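Local coordinates for protein carbamate kinase (Aeropyrum pernix, PDB 2E9Y) that probably catalyses the reversible transfer of a phosphoryl group between ATP and carbamate, at residues Leu109-Ser115 with Ser186-Leu192; Thr52-Gly56 with Thr85-Gly90; Thr82-Gln86 with Leu192-Val197; Val32-Ser36 with Leu92-Leu97. All blocks are in the same frame, centred on the assembly; numbering follows the deposited sequence.

Contact 1. Residues Leu109-Ser115 with Ser186-Leu192; sequences LVPVVIS and SPAVVAL
Two torsions place side chains that join these strands beside the backbone bonds: Ser115 carries OG beside its own backbone N (chi1 -57°), facing Leu192, and Val113 holds CG1 trans to N (chi1 -174°), which leaves CG2 to lean on Val189. The pair 112-119 and 188-191 belongs to the central sheet of the amino acid kinase fold, and the two strands run parallel. The evidence is a bridge in which Val190 bonds to both neighbours of Val112. Its N donates to Pro111 O at 3.0 Å, and its O accepts from Val113 N at 2.8 Å.

Side chains then sort to the two faces. Val112 lies beside Val190, pointing the same way, and Val110 CG1 approaches Val190 CG2 at 3.9 Å, on the face that meets helix 78-103. On the other face, toward helix 176-185, the Pro111 ring crosses the Val189 side chain at about a right angle, CG 3.8 Å from CG2. Val113 CG2 packs on Val189 CG1 at 3.9 Å. Pro111 also meets Leu178 of the second subunit, so this edge of the pairing lies close to the dimer interface.

Past Ala191 the backbones separate, and Val113 O and Leu192 N are 4.2 Å apart. Ser115 OG fills the interval. It donates to Val113 O at 2.6 Å, from above the carbonyl plane, and accepts from Leu192 N at 3.1 Å in a fairly straight bond (165° at H). With its proton committed to Val113, the hydroxyl can serve Leu192 as an acceptor, which implies that a side chain extends the strand pairing where direct backbone bonding stops.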
loop_
_atom_site.group_PDB
_atom_site.type_symbol
_atom_site.label_atom_id
_atom_site.label_comp_id
_atom_site.label_asym_id
_atom_site.label_seq_id
_atom_site.Cartn_x
_atom_site.Cartn_y
_atom_site.Cartn_z
ATOM N N LEU A 109 3.847 14.363 9.551
ATOM C CA LEU A 109 3.687 13.019 9.020
ATOM C C LEU A 109 3.239 13.147 7.571
ATOM O O LEU A 109 2.427 14.006 7.237
ATOM C CB LEU A 109 2.654 12.232 9.843
ATOM C CG LEU A 109 3.088 11.820 11.260
ATOM C CD1 LEU A 109 1.937 11.126 11.982
ATOM C CD2 LEU A 109 4.289 10.888 11.181
ATOM N N VAL A 110 3.791 12.299 6.715
ATOM C CA VAL A 110 3.470 12.305 5.295
ATOM C C VAL A 110 2.584 11.117 4.946
ATOM O O VAL A 110 3.026 9.970 4.993
ATOM C CB VAL A 110 4.754 12.218 4.447
ATOM C CG1 VAL A 110 4.403 12.094 2.967
ATOM C CG2 VAL A 110 5.614 13.441 4.693
ATOM N N PRO A 111 1.319 11.373 4.595
ATOM C CA PRO A 111 0.438 10.252 4.249
ATOM C C PRO A 111 0.694 9.728 2.843
ATOM O O PRO A 111 1.174 10.463 1.977
ATOM C CB PRO A 111 -0.951 10.864 4.369
ATOM C CG PRO A 111 -0.711 12.278 3.875
ATOM C CD PRO A 111 0.579 12.650 4.590
ATOM N N VAL A 112 0.383 8.451 2.636
ATOM C CA VAL A 112 0.505 7.812 1.328
ATOM C C VAL A 112 -0.929 7.398 1.005
ATOM O O VAL A 112 -1.523 6.579 1.710
ATOM C CB VAL A 112 1.414 6.558 1.368
ATOM C CG1 VAL A 112 1.375 5.839 0.029
ATOM C CG2 VAL A 112 2.844 6.962 1.687
ATOM N N VAL A 113 -1.503 7.975 -0.044
ATOM C CA VAL A 113 -2.881 7.654 -0.387
ATOM C C VAL A 113 -2.975 6.580 -1.461
ATOM O O VAL A 113 -2.474 6.761 -2.572
ATOM C CB VAL A 113 -3.644 8.906 -0.879
ATOM C CG1 VAL A 113 -5.121 8.569 -1.087
ATOM C CG2 VAL A 113 -3.493 10.044 0.125
ATOM N N ILE A 114 -3.601 5.453 -1.124
ATOM C CA ILE A 114 -3.799 4.427 -2.120
ATOM C C ILE A 114 -4.824 4.965 -3.092
ATOM O O ILE A 114 -5.893 5.400 -2.703
ATOM C CB ILE A 114 -4.337 3.156 -1.443
ATOM C CG1 ILE A 114 -3.349 2.572 -0.415
ATOM C CG2 ILE A 114 -4.626 2.067 -2.487
ATOM C CD1 ILE A 114 -1.942 2.371 -0.988
ATOM N N SER A 115 -4.419 4.983 -4.370
ATOM C CA SER A 115 -5.144 5.797 -5.348
ATOM C C SER A 115 -5.616 4.979 -6.572
ATOM O O SER A 115 -4.846 4.255 -7.193
ATOM C CB SER A 115 -4.215 6.911 -5.791
ATOM O OG SER A 115 -3.812 7.638 -4.634
ATOM N N SER A 186 -1.707 17.992 5.648
ATOM C CA SER A 186 -0.251 17.956 5.544
ATOM C C SER A 186 0.272 18.642 4.287
ATOM O O SER A 186 -0.347 18.563 3.223
ATOM C CB SER A 186 0.249 16.510 5.566
ATOM O OG SER A 186 1.663 16.464 5.417
ATOM N N PRO A 187 1.427 19.320 4.396
ATOM C CA PRO A 187 2.065 20.032 3.284
ATOM C C PRO A 187 2.721 19.101 2.266
ATOM O O PRO A 187 3.118 19.533 1.184
ATOM C CB PRO A 187 3.080 20.928 3.991
ATOM C CG PRO A 187 3.497 20.080 5.155
ATOM C CD PRO A 187 2.165 19.553 5.652
ATOM N N ALA A 188 2.838 17.824 2.621
ATOM C CA ALA A 188 3.431 16.828 1.735
ATOM C C ALA A 188 2.582 15.562 1.768
ATOM O O ALA A 188 2.444 14.919 2.810
ATOM C CB ALA A 188 4.858 16.514 2.165
ATOM N N VAL A 189 2.015 15.218 0.616
ATOM C CA VAL A 189 1.162 14.041 0.480
ATOM C C VAL A 189 1.641 13.230 -0.718
ATOM O O VAL A 189 1.884 13.793 -1.783
ATOM C CB VAL A 189 -0.314 14.446 0.227
ATOM C CG1 VAL A 189 -1.162 13.209 -0.053
ATOM C CG2 VAL A 189 -0.862 15.210 1.429
ATOM N N VAL A 190 1.786 11.918 -0.541
ATOM C CA VAL A 190 2.215 11.050 -1.636
ATOM C C VAL A 190 0.970 10.341 -2.161
ATOM O O VAL A 190 0.219 9.753 -1.386
ATOM C CB VAL A 190 3.236 9.986 -1.161
ATOM C CG1 VAL A 190 3.582 9.036 -2.311
ATOM C CG2 VAL A 190 4.493 10.669 -0.657
ATOM N N ALA A 191 0.741 10.412 -3.467
ATOM C CA ALA A 191 -0.437 9.772 -4.032
ATOM C C ALA A 191 -0.282 9.433 -5.505
ATOM O O ALA A 191 0.713 9.782 -6.140
ATOM C CB ALA A 191 -1.664 10.674 -3.832
ATOM N N LEU A 192 -1.285 8.740 -6.031
ATOM C CA LEU A 192 -1.325 8.350 -7.430
ATOM C C LEU A 192 -0.047 7.640 -7.869
ATOM O O LEU A 192 0.444 7.852 -8.973
ATOM C CB LEU A 192 -1.573 9.601 -8.290
ATOM C CG LEU A 192 -2.407 9.457 -9.566
ATOM C CD1 LEU A 192 -3.666 8.663 -9.270
ATOM C CD2 LEU A 192 -2.765 10.839 -10.102
#

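Contact 2. Residues Thr52-Gly56 with Thr85-Gly90; sequences THGNG and TQAWIG
His53, Ile89 and Asn55 carry this contact between the loop after strand 48-52 and helix 78-103. The imidazole lies against the helix with Ile89 CG2 over the centre of one face, 3.6 Å from the ring centroid and 14° off the normal, a CH-pi contact. His53 CG occupies the crowded position between its backbone N and carbonyl carbon (chi1 60°), and this folds the ring back over its own loop. There ND1 donates to Gly54 O at 2.8 Å, with the acceptor in the ring plane and the bond almost straight (178°). At the other end NE2 meets a water in the ring plane at 2.9 Å, and that water donates to Gln86 O at 2.8 Å. Ile89 also sends CD1 to Gly54 O, 3.4 Å away, so its two branches follow the ring and the loop backbone together.

With an alanine in place of His53, Ile89 CG2 would probably lose the surface it rests on, Gly54 O its ND1 donor, and the water, still bonded to Gln86 O, its link to the loop.

Asn55, at the N-cap position of helix 56-67, also reaches helix 78-103. Its ND2 donates to Thr85 OG1 at 3.0 Å, with the hydroxyl lying in the amide plane. Thr85 OG1 gives its own proton to Thr82 O, one turn back. The glycine-rich loop HGNG probably helps line the active-site cleft, as in relatives of this family. Its two polar side chains are both oriented by donated protons: ND1 is fixed by the loop's own carbonyl, and the Asn55 amide by a hydroxyl that can only accept.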
loop_
_atom_site.group_PDB
_atom_site.type_symbol
_atom_site.label_atom_id
_atom_site.label_comp_id
_atom_site.label_asym_id
_atom_site.label_seq_id
_atom_site.Cartn_x
_atom_site.Cartn_y
_atom_site.Cartn_z
ATOM N N THR A 52 3.495 12.715 -6.754
ATOM C CA THR A 52 3.170 11.474 -7.447
ATOM C C THR A 52 4.477 10.881 -7.962
ATOM O O THR A 52 5.530 11.527 -7.893
ATOM C CB THR A 52 2.227 11.710 -8.638
ATOM O OG1 THR A 52 2.916 12.442 -9.653
ATOM C CG2 THR A 52 1.001 12.492 -8.197
ATOM N N HIS A 53 4.413 9.663 -8.484
ATOM C CA HIS A 53 5.612 8.998 -8.988
ATOM C C HIS A 53 5.249 7.847 -9.910
ATOM O O HIS A 53 4.099 7.416 -9.943
ATOM C CB HIS A 53 6.423 8.449 -7.816
ATOM C CG HIS A 53 5.676 7.445 -6.984
ATOM N ND1 HIS A 53 5.573 6.112 -7.330
ATOM C CD2 HIS A 53 4.996 7.585 -5.823
ATOM C CE1 HIS A 53 4.867 5.477 -6.412
ATOM N NE2 HIS A 53 4.503 6.346 -5.486
ATOM N N GLY A 54 6.239 7.350 -10.651
ATOM C CA GLY A 54 6.008 6.226 -11.541
ATOM C C GLY A 54 6.288 4.929 -10.794
ATOM O O GLY A 54 6.616 4.957 -9.606
ATOM N N ASN A 55 6.173 3.793 -11.472
ATOM C CA ASN A 55 6.424 2.503 -10.819
ATOM C C ASN A 55 6.878 1.447 -11.828
ATOM O O ASN A 55 6.769 0.251 -11.568
ATOM C CB ASN A 55 5.147 2.015 -10.124
ATOM C CG ASN A 55 4.081 1.579 -11.113
ATOM O OD1 ASN A 55 4.168 1.883 -12.305
ATOM N ND2 ASN A 55 3.066 0.870 -10.626
ATOM N N GLY A 56 7.391 1.892 -12.973
ATOM C CA GLY A 56 7.815 0.958 -14.009
ATOM C C GLY A 56 8.667 -0.233 -13.584
ATOM O O GLY A 56 8.234 -1.387 -13.696
ATOM N N THR A 85 3.002 -1.453 -5.296
ATOM C CA THR A 85 4.051 -0.466 -5.549
ATOM C C THR A 85 3.735 0.886 -4.916
ATOM O O THR A 85 4.646 1.662 -4.619
ATOM C CB THR A 85 4.333 -0.252 -7.075
ATOM O OG1 THR A 85 3.196 0.337 -7.721
ATOM C CG2 THR A 85 4.674 -1.574 -7.741
ATOM N N GLN A 86 2.457 1.189 -4.714
ATOM C CA GLN A 86 2.115 2.465 -4.092
ATOM C C GLN A 86 2.585 2.459 -2.638
ATOM O O GLN A 86 3.056 3.473 -2.129
ATOM C CB GLN A 86 0.603 2.746 -4.162
ATOM C CG GLN A 86 0.077 2.916 -5.590
ATOM C CD GLN A 86 -1.383 3.369 -5.655
ATOM O OE1 GLN A 86 -2.141 3.228 -4.693
ATOM N NE2 GLN A 86 -1.782 3.904 -6.809
ATOM N N ALA A 87 2.472 1.314 -1.972
ATOM C CA ALA A 87 2.914 1.214 -0.582
ATOM C C ALA A 87 4.438 1.105 -0.509
ATOM O O ALA A 87 5.074 1.694 0.369
ATOM C CB ALA A 87 2.272 0.001 0.083
ATOM N N TRP A 88 5.015 0.353 -1.441
ATOM C CA TRP A 88 6.461 0.151 -1.497
ATOM C C TRP A 88 7.179 1.489 -1.720
ATOM O O TRP A 88 7.930 1.949 -0.857
ATOM C CB TRP A 88 6.770 -0.855 -2.616
ATOM C CG TRP A 88 8.212 -1.076 -2.993
ATOM C CD1 TRP A 88 9.330 -0.551 -2.396
ATOM C CD2 TRP A 88 8.681 -1.874 -4.088
ATOM N NE1 TRP A 88 10.464 -0.973 -3.063
ATOM C CE2 TRP A 88 10.090 -1.788 -4.101
ATOM C CE3 TRP A 88 8.040 -2.656 -5.061
ATOM C CZ2 TRP A 88 10.873 -2.455 -5.055
ATOM C CZ3 TRP A 88 8.818 -3.318 -6.006
ATOM C CH2 TRP A 88 10.220 -3.212 -5.995
ATOM N N ILE A 89 6.920 2.127 -2.855
ATOM C CA ILE A 89 7.568 3.398 -3.166
ATOM C C ILE A 89 7.076 4.513 -2.243
ATOM O O ILE A 89 7.862 5.353 -1.786
ATOM C CB ILE A 89 7.323 3.783 -4.642
ATOM C CG1 ILE A 89 7.883 2.695 -5.566
ATOM C CG2 ILE A 89 8.014 5.103 -4.962
ATOM C CD1 ILE A 89 7.424 2.823 -7.020
ATOM N N GLY A 90 5.774 4.517 -1.971
ATOM C CA GLY A 90 5.200 5.524 -1.095
ATOM C C GLY A 90 5.850 5.546 0.278
ATOM O O GLY A 90 6.178 6.614 0.801
HETATM O O HOH W 1 2.462 5.819 -3.465
#

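Contact 3. Residues Thr82-Gln86 with Leu192-Val197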
loop_
_atom_site.group_PDB
_atom_site.type_symbol
_atom_site.label_atom_id
_atom_site.label_comp_id
_atom_site.label_asym_id
_atom_site.label_seq_id
_atom_site.Cartn_x
_atom_site.Cartn_y
_atom_site.Cartn_z
ATOM N N THR A 82 0.220 -3.114 -8.847
ATOM C CA THR A 82 0.302 -1.658 -8.835
ATOM C C THR A 82 0.027 -1.114 -7.431
ATOM O O THR A 82 0.743 -0.233 -6.955
ATOM C CB THR A 82 -0.693 -1.029 -9.835
ATOM O OG1 THR A 82 -0.283 -1.346 -11.169
ATOM C CG2 THR A 82 -0.739 0.486 -9.670
ATOM N N ALA A 83 -1.004 -1.634 -6.770
ATOM C CA ALA A 83 -1.324 -1.178 -5.411
ATOM C C ALA A 83 -0.121 -1.417 -4.502
ATOM O O ALA A 83 0.247 -0.564 -3.684
ATOM C CB ALA A 83 -2.548 -1.919 -4.871
ATOM N N MET A 84 0.495 -2.586 -4.642
ATOM C CA MET A 84 1.676 -2.918 -3.861
ATOM C C MET A 84 2.772 -1.870 -4.047
ATOM O O MET A 84 3.423 -1.440 -3.103
ATOM C CB MET A 84 2.182 -4.287 -4.317
ATOM C CG MET A 84 1.359 -5.439 -3.737
ATOM S SD MET A 84 2.045 -7.047 -4.156
ATOM C CE MET A 84 0.651 -8.055 -3.631
ATOM N N THR A 85 3.002 -1.453 -5.296
ATOM C CA THR A 85 4.051 -0.466 -5.549
ATOM C C THR A 85 3.735 0.886 -4.916
ATOM O O THR A 85 4.646 1.662 -4.619
ATOM C CB THR A 85 4.333 -0.252 -7.075
ATOM O OG1 THR A 85 3.196 0.337 -7.721
ATOM C CG2 THR A 85 4.674 -1.574 -7.741
ATOM N N GLN A 86 2.457 1.189 -4.714
ATOM C CA GLN A 86 2.115 2.465 -4.092
ATOM C C GLN A 86 2.585 2.459 -2.638
ATOM O O GLN A 86 3.056 3.473 -2.129
ATOM C CB GLN A 86 0.603 2.746 -4.162
ATOM C CG GLN A 86 0.077 2.916 -5.590
ATOM C CD GLN A 86 -1.383 3.369 -5.655
ATOM O OE1 GLN A 86 -2.141 3.228 -4.693
ATOM N NE2 GLN A 86 -1.782 3.904 -6.809
ATOM N N LEU A 192 -1.285 8.740 -6.031
ATOM C CA LEU A 192 -1.325 8.350 -7.430
ATOM C C LEU A 192 -0.047 7.640 -7.869
ATOM O O LEU A 192 0.444 7.852 -8.973
ATOM C CB LEU A 192 -1.573 9.601 -8.290
ATOM C CG LEU A 192 -2.407 9.457 -9.566
ATOM C CD1 LEU A 192 -3.666 8.663 -9.270
ATOM C CD2 LEU A 192 -2.765 10.839 -10.102
ATOM N N GLY A 193 0.480 6.776 -7.006
ATOM C CA GLY A 193 1.694 6.062 -7.343
ATOM C C GLY A 193 1.529 5.198 -8.581
ATOM O O GLY A 193 0.542 4.478 -8.716
ATOM N N GLY A 194 2.501 5.271 -9.485
ATOM C CA GLY A 194 2.477 4.457 -10.698
ATOM C C GLY A 194 1.382 4.896 -11.681
ATOM O O GLY A 194 1.079 4.229 -12.662
ATOM N N GLY A 195 0.752 6.044 -11.377
ATOM C CA GLY A 195 -0.310 6.529 -12.258
ATOM C C GLY A 195 -1.700 6.138 -11.741
ATOM O O GLY A 195 -2.731 6.505 -12.289
ATOM N N GLY A 196 -1.698 5.327 -10.667
ATOM C CA GLY A 196 -2.962 4.942 -10.048
ATOM C C GLY A 196 -3.399 3.524 -10.443
ATOM O O GLY A 196 -2.980 2.976 -11.454
ATOM N N VAL A 197 -4.257 2.934 -9.587
ATOM C CA VAL A 197 -4.901 1.664 -9.922
ATOM C C VAL A 197 -6.129 1.872 -10.827
ATOM O O VAL A 197 -7.118 2.495 -10.449
ATOM C CB VAL A 197 -5.329 1.019 -8.602
ATOM C CG1 VAL A 197 -6.069 -0.291 -8.860
ATOM C CG2 VAL A 197 -4.110 0.748 -7.740
#
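Gln86 reaches from helix 78-103 to Gly193 in the four-glycine loop that joins strands 188-191 and 197-201 of the amino acid kinase fold. Its CB is directed at the loop, and the extended chain beyond (chi2 -173°) runs along Gly193. CG lies 3.9 Å from Gly193 CA and 3.5 Å from Gly193 O. CD comes next, 3.8 Å from Gly193 O. The tip then divides its work. OE1 accepts from Ser115 N, on strand 112-119, while NE2 donates to Gly193 O at 3.1 Å, with 163° at the hydrogen. This bond uses a lone pair in the carbonyl plane and lies close to the amide plane as well. The same carbonyl also accepts from Gly196 N, so Gly193 O both closes the loop's turn and receives the helix's side chain. A CB on Gly193 would come tight against Gln86 CG, which fits the glycine there.

One turn earlier Thr82 slides past Val197 in the opposite direction. Its CG2 lies 3.8 Å from Gly196 O. Val197 CG2 is shared between the turns, 3.9 Å from Thr82 CG2 and 4.0 Å from Gln86 NE2.

Contact 4. Residues Val32-Ser36 with Leu92-Leu97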
loop_
_atom_site.group_PDB
_atom_site.type_symbol
_atom_site.label_atom_id
_atom_site.label_comp_id
_atom_site.label_asym_id
_atom_site.label_seq_id
_atom_site.Cartn_x
_atom_site.Cartn_y
_atom_site.Cartn_z
ATOM N N VAL A 32 15.854 7.978 -3.093
ATOM C CA VAL A 32 14.768 8.651 -2.390
ATOM C C VAL A 32 15.298 9.695 -1.404
ATOM O O VAL A 32 14.703 10.743 -1.189
ATOM C CB VAL A 32 13.956 7.594 -1.642
ATOM C CG1 VAL A 32 13.193 8.241 -0.488
ATOM C CG2 VAL A 32 12.968 6.935 -2.586
ATOM N N LYS A 33 16.448 9.427 -0.792
ATOM C CA LYS A 33 17.038 10.382 0.137
ATOM C C LYS A 33 17.335 11.675 -0.616
ATOM O O LYS A 33 17.035 12.767 -0.133
ATOM C CB LYS A 33 18.332 9.823 0.738
ATOM C CG LYS A 33 18.996 10.759 1.745
ATOM C CD LYS A 33 20.246 10.137 2.358
ATOM C CE LYS A 33 20.899 11.069 3.372
ATOM N NZ LYS A 33 20.007 11.361 4.532
ATOM N N ARG A 34 17.925 11.544 -1.801
ATOM C CA ARG A 34 18.245 12.709 -2.619
ATOM C C ARG A 34 16.972 13.474 -2.977
ATOM O O ARG A 34 16.920 14.696 -2.859
ATOM C CB ARG A 34 18.967 12.290 -3.907
ATOM C CG ARG A 34 20.370 11.738 -3.692
ATOM C CD ARG A 34 21.167 11.703 -4.996
ATOM N NE ARG A 34 20.689 10.688 -5.934
ATOM C CZ ARG A 34 20.922 9.384 -5.811
ATOM N NH1 ARG A 34 21.632 8.926 -4.788
ATOM N NH2 ARG A 34 20.445 8.536 -6.713
ATOM N N ALA A 35 15.943 12.748 -3.407
ATOM C CA ALA A 35 14.680 13.376 -3.786
ATOM C C ALA A 35 13.978 14.046 -2.609
ATOM O O ALA A 35 13.407 15.128 -2.757
ATOM C CB ALA A 35 13.756 12.342 -4.428
ATOM N N SER A 36 14.018 13.409 -1.440
ATOM C CA SER A 36 13.373 13.965 -0.255
ATOM C C SER A 36 14.040 15.253 0.199
ATOM O O SER A 36 13.370 16.178 0.652
ATOM C CB SER A 36 13.388 12.952 0.893
ATOM O OG SER A 36 12.496 11.881 0.629
ATOM N N LEU A 92 8.828 4.464 1.097
ATOM C CA LEU A 92 10.206 4.924 0.969
ATOM C C LEU A 92 10.270 6.454 0.974
ATOM O O LEU A 92 11.078 7.044 1.697
ATOM C CB LEU A 92 10.839 4.366 -0.312
ATOM C CG LEU A 92 11.166 2.867 -0.290
ATOM C CD1 LEU A 92 11.690 2.438 -1.647
ATOM C CD2 LEU A 92 12.198 2.577 0.798
ATOM N N LEU A 93 9.414 7.089 0.177
ATOM C CA LEU A 93 9.369 8.552 0.095
ATOM C C LEU A 93 8.878 9.151 1.412
ATOM O O LEU A 93 9.445 10.117 1.921
ATOM C CB LEU A 93 8.440 8.991 -1.046
ATOM C CG LEU A 93 8.935 8.715 -2.470
ATOM C CD1 LEU A 93 7.799 8.925 -3.466
ATOM C CD2 LEU A 93 10.109 9.628 -2.781
ATOM N N LYS A 94 7.816 8.566 1.955
ATOM C CA LYS A 94 7.233 9.013 3.220
ATOM C C LYS A 94 8.238 8.994 4.372
ATOM O O LYS A 94 8.407 9.988 5.082
ATOM C CB LYS A 94 6.044 8.118 3.577
ATOM C CG LYS A 94 5.592 8.177 5.032
ATOM C CD LYS A 94 4.571 7.071 5.315
ATOM C CE LYS A 94 4.184 6.999 6.795
ATOM N NZ LYS A 94 3.478 8.225 7.272
ATOM N N HIS A 95 8.898 7.858 4.559
ATOM C CA HIS A 95 9.857 7.711 5.648
ATOM C C HIS A 95 11.045 8.670 5.508
ATOM O O HIS A 95 11.466 9.304 6.477
ATOM C CB HIS A 95 10.367 6.269 5.697
ATOM C CG HIS A 95 10.913 5.863 7.031
ATOM N ND1 HIS A 95 10.103 5.515 8.091
ATOM C CD2 HIS A 95 12.185 5.769 7.484
ATOM C CE1 HIS A 95 10.852 5.222 9.139
ATOM N NE2 HIS A 95 12.121 5.369 8.797
ATOM N N SER A 96 11.574 8.774 4.295
ATOM C CA SER A 96 12.720 9.640 4.029
ATOM C C SER A 96 12.392 11.128 4.173
ATOM O O SER A 96 13.170 11.891 4.754
ATOM C CB SER A 96 13.260 9.364 2.624
ATOM O OG SER A 96 14.426 10.129 2.369
ATOM N N LEU A 97 11.246 11.541 3.644
ATOM C CA LEU A 97 10.843 12.941 3.727
ATOM C C LEU A 97 10.591 13.354 5.174
ATOM O O LEU A 97 11.028 14.422 5.608
ATOM C CB LEU A 97 9.594 13.183 2.881
ATOM C CG LEU A 97 9.089 14.626 2.821
ATOM C CD1 LEU A 97 10.242 15.575 2.499
ATOM C CD2 LEU A 97 7.999 14.729 1.769
#
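This is a helix-helix crossing: helix 25-44 lies across helix 78-103, among the helices that flank the sheet of the amino acid kinase fold, with Val32 and Ser36 facing Leu92, Leu93, Ser96 and Leu97. The short segment axes approach to 8.8 Å at a signed crossing angle of -58°. The serines at the crossing are consistent with this spacing.

Val32 is the wedge. With CG1 trans to N (chi1 158°), that methyl drops between two turns of the partner helix. It sits 3.3 Å from Leu92 O and equally near, 3.3 Å, to Ser96 CB, which is tighter than usual for two carbons. CG2 lies 3.9 Å from Leu93 CD2 and also reaches Leu92 CB, the Val32 and Leu92 side chains crossing at about a right angle.

Ser36, one turn on, faces the partner helix, yet its OG donates to Val32 O of its own helix at 3.1 Å, from 40° above the carbonyl plane, while Ser36 N reaches the same oxygen from the opposite face. Across the interface Ser96 OG stands 3.1 Å from Ser36 OG, at most a weak bond, since the Ser96 proton has another acceptor within reach. Replacing Ser36 by alanine would probably leave Val32 O to its backbone donor and deprive Ser96 OG of its hydroxyl neighbour on the facing helix.

Helix 78-103 is covered on another side by the second subunit, where Lys94 forms a salt bridge with Asp175 of that chain and Leu92 meets its Tyr79. At the far end of the crossing, Leu97 CB lies 3.9 Å from Ser36 OG, and Leu97 CD1 comes within 3.7 Å of Ser36 O.

In the fold
From the N terminus, helix 25-44 opens contact 4, which closes at residues 92-97. Inside that loop lies contact 2, running from the loop after strand 48-52 to residues 85-90. Helix 78-103 also opens contact 3 at residues 82-86, before contact 4 has closed, so these two cross. Contact 3 closes only at residues 192-197 and encloses contact 1, whose strands 112-119 and 188-191 meet inside it. Leu192 belongs to both contacts 1 and 3, while Thr85 and Gln86 belong to both 2 and 3. Helix 78-103 thus serves contacts 2, 3 and 4, tying a neighbouring helix, two loops and, through Gln86 and Lys94, the central sheet.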